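Local coordinates for capsid protein (Penaeus vannamei nodavirus, PDB 5YKZ), which forms the viral capsid, the fragment here being its protruding domain, which probably pairs into the dimeric spikes on the particle surface, at residues N15-I27 with F95-K107. Residues are numbered along the deposited sequence; the frame is centred on the assembly and turned at random.
Sequences NFIKPEVSGVAEI and FDLSVVLTTASKK
E26 and V99 face each other as an antiparallel hydrogen-bonded pair, E26 N reaching V99 O and V99 N reaching E26 O, each at 2.9 Å. I27 and S98 follow as the non-hydrogen-bonded pair, where I27 CA sends a CA-H...O contact to L97 O. On the N-terminal side of E26 the ladder gives way to the type II turn V21-V24, yet G23 N still meets L101 O at 2.9 Å, almost straight (177°). Between these two points water 4 bridges the parted backbones: it accepts from L101 N, with V21 O and V24 O close enough to take its protons.

S22 fastens the turn to the loop that follows strand 95-101. Its OG, turned beside its own backbone N (chi1 -64°), accepts a nearly straight bond from A104 N at 2.8 Å, while A104 CB lies 3.4 Å from P19 O. K107 folds back at chi2 (-58°), bringing NZ to A104 O at 2.8 Å from above the carbonyl plane; waters 1 and 3 also accept from K107 NZ; water 3 donates to E20 O, and K18 O is among the acceptors within reach of water 1. E20 OE2 remains 4.2 Å from K107 NZ, too far for a salt bridge.

On the side of the sheet bearing V99, I17 CG1 and CD1 both rest on V99 CB, and P19 lays CG and CD across L101 at roughly a right angle. The edge of the F16 ring receives L97 CD1. I27 CG2 covers the D96 carboxylate, 3.7 Å from D96 CG.

Strand 26-30 is one of the two outermost strands of the chain's antiparallel sheet, beside 95-101, whose other neighbour is 58-63. The buried F16 ring touches L59 and A61 of strand 58-63 and meets the F112 ring of strand 111-118, while the loop 16-25 joins the two outermost strands, 7-15 and 26-30.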
loop_
_atom_site.group_PDB
_atom_site.type_symbol
_atom_site.label_atom_id
_atom_site.label_comp_id
_atom_site.label_asym_id
_atom_site.label_seq_id
_atom_site.Cartn_x
_atom_site.Cartn_y
_atom_site.Cartn_z
ATOM N N ASN B 15 1.250 12.476 -3.527
ATOM C CA ASN B 15 0.094 12.629 -2.686
ATOM C C ASN B 15 -1.180 12.694 -3.485
ATOM O O ASN B 15 -1.222 13.252 -4.582
ATOM C CB ASN B 15 0.204 13.890 -1.846
ATOM C CG ASN B 15 1.312 13.842 -0.857
ATOM O OD1 ASN B 15 1.740 12.748 -0.430
ATOM N ND2 ASN B 15 1.764 15.024 -0.423
ATOM N N PHE B 16 -2.256 12.147 -2.923
ATOM C CA PHE B 16 -3.587 12.391 -3.446
ATOM C C PHE B 16 -3.979 13.864 -3.249
ATOM O O PHE B 16 -3.585 14.488 -2.254
ATOM C CB PHE B 16 -4.629 11.485 -2.797
ATOM C CG PHE B 16 -4.634 10.104 -3.300
ATOM C CD1 PHE B 16 -4.942 9.849 -4.629
ATOM C CD2 PHE B 16 -4.376 9.013 -2.485
ATOM C CE1 PHE B 16 -5.035 8.578 -5.107
ATOM C CE2 PHE B 16 -4.423 7.728 -2.996
ATOM C CZ PHE B 16 -4.746 7.499 -4.269
ATOM N N ILE B 17 -4.730 14.399 -4.207
ATOM C CA ILE B 17 -5.418 15.692 -4.075
ATOM C C ILE B 17 -6.315 15.659 -2.865
ATOM O O ILE B 17 -6.677 14.614 -2.276
ATOM C CB ILE B 17 -6.113 16.085 -5.343
ATOM C CG1 ILE B 17 -7.209 15.080 -5.736
ATOM C CG2 ILE B 17 -5.120 16.377 -6.475
ATOM C CD1 ILE B 17 -8.179 15.627 -6.772
ATOM N N LYS B 18 -6.737 16.886 -2.533
ATOM C CA LYS B 18 -7.647 17.173 -1.418
ATOM C C LYS B 18 -8.830 17.818 -1.988
ATOM O O LYS B 18 -8.934 19.091 -2.051
ATOM C CB LYS B 18 -6.921 18.038 -0.412
ATOM C CG LYS B 18 -5.678 17.392 0.150
ATOM C CD LYS B 18 -5.020 18.268 1.194
ATOM C CE LYS B 18 -3.658 17.851 1.589
ATOM N NZ LYS B 18 -3.665 16.635 2.180
ATOM N N PRO B 19 -9.798 17.067 -2.467
ATOM C CA PRO B 19 -11.005 17.684 -3.054
ATOM C C PRO B 19 -11.730 18.610 -2.124
ATOM O O PRO B 19 -11.830 18.399 -0.945
ATOM C CB PRO B 19 -11.890 16.486 -3.416
ATOM C CG PRO B 19 -10.968 15.317 -3.471
ATOM C CD PRO B 19 -9.862 15.590 -2.507
ATOM N N GLU B 20 -12.320 19.657 -2.736
ATOM C CA GLU B 20 -12.935 20.702 -1.930
ATOM C C GLU B 20 -14.338 20.404 -1.527
ATOM O O GLU B 20 -14.830 21.014 -0.561
ATOM C CB GLU B 20 -12.894 22.075 -2.619
ATOM C CG GLU B 20 -11.480 22.582 -2.787
ATOM C CD GLU B 20 -10.837 23.026 -1.503
ATOM O OE1 GLU B 20 -9.584 23.009 -1.434
ATOM O OE2 GLU B 20 -11.541 23.474 -0.574
ATOM N N VAL B 21 -15.030 19.621 -2.259
ATOM C CA VAL B 21 -16.467 19.376 -2.009
ATOM C C VAL B 21 -16.763 17.883 -1.676
ATOM O O VAL B 21 -16.351 16.985 -2.459
ATOM C CB VAL B 21 -17.365 19.819 -3.198
ATOM C CG1 VAL B 21 -18.876 19.540 -2.919
ATOM C CG2 VAL B 21 -17.112 21.296 -3.478
ATOM N N SER B 22 -17.440 17.620 -0.568
ATOM C CA SER B 22 -17.704 16.286 -0.146
ATOM C C SER B 22 -18.427 15.518 -1.170
ATOM O O SER B 22 -19.509 15.992 -1.680
ATOM C CB SER B 22 -18.531 16.321 1.160
ATOM O OG SER B 22 -17.745 16.914 2.136
ATOM N N GLY B 23 -17.968 14.328 -1.495
ATOM C CA GLY B 23 -18.688 13.475 -2.350
ATOM C C GLY B 23 -18.622 13.773 -3.848
ATOM O O GLY B 23 -19.229 13.032 -4.628
ATOM N N VAL B 24 -17.915 14.775 -4.271
ATOM C CA VAL B 24 -17.806 15.220 -5.663
ATOM C C VAL B 24 -16.383 14.881 -6.136
ATOM O O VAL B 24 -15.469 15.501 -5.688
ATOM C CB VAL B 24 -18.129 16.693 -5.812
ATOM C CG1 VAL B 24 -17.968 17.060 -7.278
ATOM C CG2 VAL B 24 -19.584 16.987 -5.401
ATOM N N ALA B 25 -16.338 13.993 -7.053
ATOM C CA ALA B 25 -15.006 13.522 -7.564
ATOM C C ALA B 25 -14.310 14.627 -8.378
ATOM O O ALA B 25 -15.036 15.440 -9.047
ATOM C CB ALA B 25 -15.208 12.370 -8.441
ATOM N N GLU B 26 -13.025 14.790 -8.266
ATOM C CA GLU B 26 -12.245 15.709 -9.079
ATOM C C GLU B 26 -11.199 14.891 -9.840
ATOM O O GLU B 26 -10.763 13.794 -9.436
ATOM C CB GLU B 26 -11.520 16.692 -8.149
ATOM C CG GLU B 26 -12.405 17.679 -7.402
ATOM C CD GLU B 26 -11.690 18.626 -6.465
ATOM O OE1 GLU B 26 -10.403 18.803 -6.585
ATOM O OE2 GLU B 26 -12.338 19.350 -5.634
ATOM N N ILE B 27 -10.641 15.485 -10.870
ATOM C CA ILE B 27 -9.465 14.933 -11.555
ATOM C C ILE B 27 -8.219 15.300 -10.849
ATOM O O ILE B 27 -7.996 16.438 -10.440
ATOM C CB ILE B 27 -9.434 15.470 -13.025
ATOM C CG1 ILE B 27 -10.652 15.024 -13.831
ATOM C CG2 ILE B 27 -8.143 15.071 -13.664
ATOM C CD1 ILE B 27 -10.625 13.546 -14.110
ATOM N N PHE B 95 -1.351 10.820 -16.834
ATOM C CA PHE B 95 -2.615 10.155 -16.725
ATOM C C PHE B 95 -3.476 10.834 -15.713
ATOM O O PHE B 95 -2.984 11.537 -14.824
ATOM C CB PHE B 95 -2.492 8.646 -16.381
ATOM C CG PHE B 95 -1.846 8.396 -15.015
ATOM C CD1 PHE B 95 -2.617 8.424 -13.865
ATOM C CD2 PHE B 95 -0.516 7.989 -14.883
ATOM C CE1 PHE B 95 -2.075 8.154 -12.639
ATOM C CE2 PHE B 95 0.047 7.708 -13.634
ATOM C CZ PHE B 95 -0.741 7.806 -12.508
ATOM N N ASP B 96 -4.759 10.661 -15.822
ATOM C CA ASP B 96 -5.721 11.212 -14.911
ATOM C C ASP B 96 -6.393 10.201 -14.030
ATOM O O ASP B 96 -6.739 9.098 -14.467
ATOM C CB ASP B 96 -6.853 11.957 -15.674
ATOM C CG ASP B 96 -6.452 13.215 -16.350
ATOM O OD1 ASP B 96 -5.415 13.733 -16.096
ATOM O OD2 ASP B 96 -7.290 13.720 -17.137
ATOM N N LEU B 97 -6.579 10.529 -12.764
ATOM C CA LEU B 97 -7.376 9.791 -11.803
ATOM C C LEU B 97 -8.633 10.557 -11.475
ATOM O O LEU B 97 -8.592 11.797 -11.433
ATOM C CB LEU B 97 -6.603 9.537 -10.517
ATOM C CG LEU B 97 -5.283 8.826 -10.631
ATOM C CD1 LEU B 97 -4.648 8.719 -9.238
ATOM C CD2 LEU B 97 -5.407 7.470 -11.238
ATOM N N SER B 98 -9.661 9.877 -11.151
ATOM C CA SER B 98 -10.862 10.453 -10.533
ATOM C C SER B 98 -10.776 10.217 -9.026
ATOM O O SER B 98 -10.656 8.993 -8.650
ATOM C CB SER B 98 -12.064 9.798 -11.081
ATOM O OG SER B 98 -13.260 10.212 -10.450
ATOM N N VAL B 99 -10.783 11.194 -8.188
ATOM C CA VAL B 99 -10.553 11.047 -6.737
ATOM C C VAL B 99 -11.693 11.675 -6.016
ATOM O O VAL B 99 -12.118 12.802 -6.330
ATOM C CB VAL B 99 -9.262 11.760 -6.352
ATOM C CG1 VAL B 99 -9.051 11.568 -4.848
ATOM C CG2 VAL B 99 -8.045 11.248 -7.097
ATOM N N VAL B 100 -12.270 10.968 -5.071
ATOM C CA VAL B 100 -13.403 11.449 -4.329
ATOM C C VAL B 100 -13.211 11.232 -2.853
ATOM O O VAL B 100 -12.738 10.143 -2.416
ATOM C CB VAL B 100 -14.720 10.824 -4.804
ATOM C CG1 VAL B 100 -14.715 9.379 -4.692
ATOM C CG2 VAL B 100 -15.954 11.482 -4.130
ATOM N N LEU B 101 -13.482 12.261 -2.074
ATOM C CA LEU B 101 -13.368 12.256 -0.612
ATOM C C LEU B 101 -14.779 12.385 -0.053
ATOM O O LEU B 101 -15.482 13.358 -0.396
ATOM C CB LEU B 101 -12.561 13.400 -0.173
ATOM C CG LEU B 101 -11.880 13.515 1.126
ATOM C CD1 LEU B 101 -11.047 12.302 1.502
ATOM C CD2 LEU B 101 -10.998 14.774 1.226
ATOM N N THR B 102 -15.207 11.488 0.787
ATOM C CA THR B 102 -16.620 11.493 1.254
ATOM C C THR B 102 -16.877 12.684 2.132
ATOM O O THR B 102 -18.021 13.278 2.006
ATOM C CB THR B 102 -16.916 10.185 1.953
ATOM O OG1 THR B 102 -16.677 9.108 1.040
ATOM C CG2 THR B 102 -18.339 10.070 2.508
ATOM N N THR B 103 -16.000 13.076 2.997
ATOM C CA THR B 103 -16.101 14.224 3.811
ATOM C C THR B 103 -14.914 15.081 3.497
ATOM O O THR B 103 -13.753 14.716 3.869
ATOM C CB THR B 103 -16.224 13.860 5.276
ATOM O OG1 THR B 103 -17.368 13.065 5.476
ATOM C CG2 THR B 103 -16.375 15.083 6.181
ATOM N N ALA B 104 -15.073 16.210 2.827
ATOM C CA ALA B 104 -13.955 17.001 2.359
ATOM C C ALA B 104 -13.207 17.722 3.425
ATOM O O ALA B 104 -12.042 18.128 3.183
ATOM C CB ALA B 104 -14.410 17.964 1.266
ATOM N N SER B 105 -13.765 17.904 4.608
ATOM C CA SER B 105 -13.090 18.536 5.696
ATOM C C SER B 105 -11.991 17.691 6.331
ATOM O O SER B 105 -11.294 18.142 7.206
ATOM C CB SER B 105 -14.108 18.992 6.749
ATOM O OG SER B 105 -14.932 17.983 7.132
ATOM N N LYS B 106 -11.840 16.437 5.849
ATOM C CA LYS B 106 -10.762 15.563 6.284
ATOM C C LYS B 106 -9.571 15.884 5.403
ATOM O O LYS B 106 -9.472 15.374 4.281
ATOM C CB LYS B 106 -11.190 14.097 6.197
ATOM C CG LYS B 106 -12.463 13.760 6.930
ATOM C CD LYS B 106 -12.398 14.024 8.425
ATOM C CE LYS B 106 -11.382 13.144 9.108
ATOM N NZ LYS B 106 -11.445 13.321 10.572
ATOM N N LYS B 107 -8.715 16.767 5.890
ATOM C CA LYS B 107 -7.638 17.337 5.089
ATOM C C LYS B 107 -6.309 16.614 5.260
ATOM O O LYS B 107 -5.234 17.151 4.917
ATOM C CB LYS B 107 -7.428 18.847 5.423
ATOM C CG LYS B 107 -8.629 19.745 5.306
ATOM C CD LYS B 107 -9.128 19.635 3.899
ATOM C CE LYS B 107 -10.206 20.771 3.601
ATOM N NZ LYS B 107 -10.875 20.565 2.323
HETATM O O HOH W 1 -9.090 20.859 0.128
HETATM O O HOH W 2 -10.107 17.925 1.118
HETATM O O HOH W 3 -13.577 21.481 1.911
HETATM O O HOH W 4 -14.600 14.712 -3.148
#